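Local coordinates for pentacotripeptide-repeat region of PRORP domain-containing protein (Brachypodium distachyon, PDB 4ME2) that probably binds RNA in a sequence-specific manner, as a chloroplast pentatricopeptide repeat protein associated with group II intron RNA, at residues R196-M210 with E225-H237. Sequence-based numbering, arbitrary orientation.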
# COMPACT_ATOMS: atom_id res chain seq x y z
N ARG A 196 16.91 -1.47 4.48
CA ARG A 196 18.06 -2.37 4.62
C ARG A 196 18.75 -2.64 3.29
O ARG A 196 19.93 -2.33 3.13
CB ARG A 196 17.65 -3.68 5.30
CG ARG A 196 17.35 -3.51 6.78
CD ARG A 196 16.58 -4.69 7.37
NE ARG A 196 17.37 -5.92 7.47
CZ ARG A 196 18.32 -6.15 8.38
NH1 ARG A 196 18.65 -5.22 9.27
NH2 ARG A 196 18.95 -7.31 8.39
N LYS A 197 18.00 -3.20 2.35
CA LYS A 197 18.54 -3.63 1.06
C LYS A 197 18.62 -2.52 0.01
O LYS A 197 19.56 -2.48 -0.79
CB LYS A 197 17.72 -4.80 0.50
CG LYS A 197 18.09 -6.16 1.05
CD LYS A 197 17.16 -7.21 0.46
CE LYS A 197 17.89 -8.51 0.16
NZ LYS A 197 17.72 -9.55 1.21
N GLY A 198 17.64 -1.63 0.01
CA GLY A 198 17.56 -0.57 -0.99
C GLY A 198 18.39 0.65 -0.62
O GLY A 198 18.34 1.68 -1.30
N GLY A 199 19.13 0.53 0.48
CA GLY A 199 20.01 1.59 0.94
C GLY A 199 19.33 2.94 1.05
O GLY A 199 19.95 3.97 0.80
N CYS A 200 18.05 2.94 1.41
CA CYS A 200 17.33 4.18 1.65
C CYS A 200 17.72 4.72 3.02
O CYS A 200 17.40 4.11 4.04
CB CYS A 200 15.81 3.95 1.55
SG CYS A 200 14.80 5.45 1.60
N GLU A 201 18.44 5.84 3.04
CA GLU A 201 18.86 6.44 4.31
C GLU A 201 17.68 7.01 5.07
O GLU A 201 17.00 7.92 4.59
CB GLU A 201 19.95 7.51 4.10
CG GLU A 201 21.35 7.12 4.55
CD GLU A 201 21.82 7.84 5.81
OE1 GLU A 201 21.23 8.88 6.18
OE2 GLU A 201 22.80 7.37 6.44
N VAL A 202 17.42 6.46 6.25
CA VAL A 202 16.22 6.78 7.01
C VAL A 202 16.54 7.41 8.37
O VAL A 202 17.71 7.49 8.75
CB VAL A 202 15.34 5.51 7.16
CG1 VAL A 202 15.78 4.68 8.35
CG2 VAL A 202 13.87 5.88 7.23
N ASP A 203 15.51 7.85 9.08
CA ASP A 203 15.68 8.58 10.34
C ASP A 203 15.57 7.67 11.56
O ASP A 203 15.24 6.49 11.44
CB ASP A 203 14.63 9.71 10.42
CG ASP A 203 14.68 10.48 11.74
OD1 ASP A 203 15.78 10.94 12.13
OD2 ASP A 203 13.62 10.63 12.39
N GLU A 204 15.85 8.23 12.74
CA GLU A 204 15.64 7.52 14.00
C GLU A 204 14.19 7.09 14.13
O GLU A 204 13.90 6.00 14.62
CB GLU A 204 16.02 8.40 15.20
CG GLU A 204 15.70 7.77 16.55
CD GLU A 204 16.20 8.60 17.72
OE1 GLU A 204 16.27 9.84 17.59
OE2 GLU A 204 16.50 8.01 18.77
N TYR A 205 13.28 7.97 13.70
CA TYR A 205 11.85 7.68 13.75
C TYR A 205 11.46 6.37 13.05
O TYR A 205 10.69 5.59 13.61
CB TYR A 205 11.03 8.85 13.19
CG TYR A 205 9.54 8.67 13.30
CD1 TYR A 205 8.94 8.35 14.52
CD2 TYR A 205 8.72 8.82 12.19
CE1 TYR A 205 7.57 8.18 14.63
CE2 TYR A 205 7.35 8.66 12.28
CZ TYR A 205 6.79 8.34 13.50
OH TYR A 205 5.43 8.19 13.61
N MET A 206 11.97 6.11 11.85
CA MET A 206 11.67 4.85 11.17
C MET A 206 12.11 3.65 12.01
O MET A 206 11.38 2.66 12.11
CB MET A 206 12.33 4.79 9.80
CG MET A 206 12.22 3.45 9.10
SD MET A 206 10.53 2.98 8.67
CE MET A 206 10.41 3.66 7.02
N TYR A 207 13.30 3.74 12.60
CA TYR A 207 13.82 2.65 13.42
C TYR A 207 12.95 2.39 14.64
O TYR A 207 12.66 1.24 14.97
CB TYR A 207 15.26 2.94 13.87
CG TYR A 207 16.25 3.05 12.73
CD1 TYR A 207 16.34 2.06 11.76
CD2 TYR A 207 17.10 4.15 12.64
CE1 TYR A 207 17.25 2.16 10.72
CE2 TYR A 207 18.01 4.26 11.60
CZ TYR A 207 18.08 3.26 10.65
OH TYR A 207 18.98 3.36 9.62
N ARG A 208 12.52 3.45 15.31
CA ARG A 208 11.72 3.31 16.51
C ARG A 208 10.36 2.71 16.19
O ARG A 208 9.86 1.86 16.92
CB ARG A 208 11.56 4.65 17.23
CG ARG A 208 12.87 5.27 17.69
CD ARG A 208 12.62 6.52 18.53
NE ARG A 208 11.63 6.26 19.57
CZ ARG A 208 11.33 7.08 20.57
NH1 ARG A 208 11.95 8.25 20.69
NH2 ARG A 208 10.41 6.73 21.46
N VAL A 209 9.76 3.16 15.08
CA VAL A 209 8.48 2.62 14.63
C VAL A 209 8.59 1.11 14.47
O VAL A 209 7.77 0.35 15.00
CB VAL A 209 8.04 3.24 13.28
CG1 VAL A 209 6.85 2.49 12.70
CG2 VAL A 209 7.69 4.71 13.46
N MET A 210 9.64 0.69 13.76
CA MET A 210 9.82 -0.71 13.39
C MET A 210 10.25 -1.58 14.56
O MET A 210 9.68 -2.66 14.77
CB MET A 210 10.79 -0.82 12.22
CG MET A 210 10.15 -0.50 10.87
SD MET A 210 8.86 -1.70 10.46
CE MET A 210 9.85 -3.19 10.34
N GLU A 225 16.70 -7.37 14.39
CA GLU A 225 17.37 -6.76 13.24
C GLU A 225 17.26 -5.24 13.31
O GLU A 225 18.25 -4.53 13.15
CB GLU A 225 16.77 -7.25 11.92
CG GLU A 225 16.87 -8.75 11.67
CD GLU A 225 18.17 -9.15 11.00
OE1 GLU A 225 18.20 -10.26 10.43
OE2 GLU A 225 19.15 -8.39 11.03
N VAL A 226 16.05 -4.75 13.56
CA VAL A 226 15.83 -3.30 13.64
C VAL A 226 16.62 -2.70 14.79
O VAL A 226 17.24 -1.64 14.64
CB VAL A 226 14.34 -2.94 13.78
CG1 VAL A 226 14.18 -1.42 13.79
CG2 VAL A 226 13.51 -3.55 12.66
N GLU A 227 16.63 -3.37 15.94
CA GLU A 227 17.41 -2.88 17.07
C GLU A 227 18.90 -2.76 16.72
O GLU A 227 19.56 -1.83 17.15
CB GLU A 227 17.20 -3.76 18.31
CG GLU A 227 15.78 -3.69 18.86
CD GLU A 227 15.57 -4.53 20.11
OE1 GLU A 227 16.52 -5.21 20.55
OE2 GLU A 227 14.45 -4.50 20.65
N ALA A 228 19.40 -3.70 15.91
CA ALA A 228 20.77 -3.63 15.41
C ALA A 228 20.97 -2.39 14.53
O ALA A 228 21.95 -1.66 14.69
CB ALA A 228 21.12 -4.91 14.65
N ASP A 229 20.02 -2.14 13.63
CA ASP A 229 20.07 -0.96 12.77
C ASP A 229 20.00 0.33 13.58
O ASP A 229 20.76 1.27 13.33
CB ASP A 229 18.94 -1.00 11.74
CG ASP A 229 19.06 -2.15 10.76
OD1 ASP A 229 20.16 -2.75 10.64
OD2 ASP A 229 18.05 -2.47 10.10
N LEU A 230 19.09 0.38 14.55
CA LEU A 230 18.97 1.53 15.46
C LEU A 230 20.26 1.76 16.24
O LEU A 230 20.72 2.90 16.35
CB LEU A 230 17.78 1.35 16.41
CG LEU A 230 17.57 2.43 17.47
CD1 LEU A 230 17.57 3.83 16.88
CD2 LEU A 230 16.29 2.17 18.25
N ALA A 231 20.85 0.69 16.77
CA ALA A 231 22.13 0.79 17.48
C ALA A 231 23.21 1.36 16.57
O ALA A 231 23.99 2.22 16.98
CB ALA A 231 22.55 -0.56 18.04
N ASP A 232 23.25 0.88 15.32
CA ASP A 232 24.18 1.37 14.32
C ASP A 232 23.97 2.87 14.12
O ASP A 232 24.93 3.64 14.09
CB ASP A 232 23.97 0.61 13.01
CG ASP A 232 25.04 0.92 11.97
OD1 ASP A 232 26.01 0.13 11.88
OD2 ASP A 232 24.92 1.93 11.25
N TRP A 233 22.71 3.28 14.02
CA TRP A 233 22.37 4.70 13.91
C TRP A 233 22.84 5.47 15.12
O TRP A 233 23.48 6.51 14.98
CB TRP A 233 20.87 4.88 13.65
CG TRP A 233 20.46 6.30 13.41
CD1 TRP A 233 20.37 6.96 12.19
CD2 TRP A 233 20.09 7.29 14.41
NE1 TRP A 233 19.96 8.26 12.37
CE2 TRP A 233 19.79 8.52 13.68
CE3 TRP A 233 19.99 7.28 15.80
CZ2 TRP A 233 19.39 9.68 14.33
CZ3 TRP A 233 19.59 8.45 16.44
CH2 TRP A 233 19.30 9.62 15.72
N GLU A 234 22.54 4.97 16.32
CA GLU A 234 22.91 5.67 17.55
C GLU A 234 24.42 5.89 17.66
O GLU A 234 24.87 6.97 18.03
CB GLU A 234 22.38 4.93 18.77
CG GLU A 234 20.89 5.14 19.02
CD GLU A 234 20.36 4.21 20.10
OE1 GLU A 234 21.02 3.19 20.40
OE2 GLU A 234 19.27 4.51 20.65
N ALA A 235 25.20 4.86 17.33
CA ALA A 235 26.66 4.95 17.41
C ALA A 235 27.21 6.05 16.48
O ALA A 235 28.30 6.57 16.70
CB ALA A 235 27.31 3.61 17.10
N ARG A 236 26.43 6.38 15.45
CA ARG A 236 26.75 7.48 14.54
C ARG A 236 26.30 8.82 15.12
O ARG A 236 27.08 9.77 15.15
CB ARG A 236 26.11 7.25 13.16
CG ARG A 236 26.74 6.14 12.33
CD ARG A 236 26.04 5.99 10.99
NE ARG A 236 25.01 4.94 10.99
CZ ARG A 236 23.84 5.04 10.38
NH1 ARG A 236 23.51 6.13 9.71
NH2 ARG A 236 22.98 4.03 10.44
N HIS A 237 25.04 8.90 15.57
CA HIS A 237 24.54 10.08 16.30
C HIS A 237 23.85 9.68 17.58
O HIS A 237 24.39 9.86 18.67
CB HIS A 237 23.57 10.91 15.45
CG HIS A 237 23.58 10.58 13.98
ND1 HIS A 237 24.20 11.35 13.07
CD2 HIS A 237 23.01 9.53 13.28
CE1 HIS A 237 24.04 10.81 11.84
NE2 HIS A 237 23.30 9.70 11.98
O HOH W 1 21.41 1.85 10.41
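The Trp233 indole is sandwiched between Glu204 and His237: Glu204 CB sits over one face, 3.7 Å from the centroid of the six-membered ring and 17° off its normal, a CH-pi contact, while His237 CD2 lies over the opposite face. Because the Glu204 chain is extended, with CG anti to the backbone N, its carboxylate lies beside the CZ3-CH2 rim of the ring. The Tyr207 ring has the backbone at Asp229 and Leu230 over one face and Val202 CG1 over the other; Trp233 CD1 lies in its plane at the edge. The two aromatic rings are oblique, their planes 56° apart, and meet where Tyr207 CE2 comes within 3.6 Å of Trp233 CD1; CE2 also touches Trp233 CB. Replacing Trp233 with an alanine is likely to open a gap beside Tyr207 CE2 and leave Glu204 CB and His237 CD2 without the ring that lies between them. At the hydroxyl end of the Tyr207 ring, water 1 lies 3.0 Å from both Tyr207 OH and Asp229 O and donates to the carbonyl. Leu230 CD1 packs against Tyr207 CB, and further along, Met210 CB meets Val226 CG1 at 3.8 Å. Two salt-bridge networks lie along the side of this apolar seam where the Tyr207 hydroxyl points. Arg196 NH1 donates to the syn side of Asp229 OD2 (2.9 Å), which lies in the guanidinium plane; Tyr191 OH is a second partner of that oxygen. Arg196 NH2 makes a weak, poorly aligned bond to Glu225 OE2, also 2.9 Å away. Near the C-terminal end, Arg236 grips Asp232 OD2 side-on through NE and NH2 and forms a longer salt bridge with Glu201. Helices 204-216 and 220-236, whose local axes run 9.1 Å apart at 155°, pack as an antiparallel helical hairpin, consistent with the helix-turn-helix architecture of pentatricopeptide repeat proteins, here at the C-terminal end of the modelled chain.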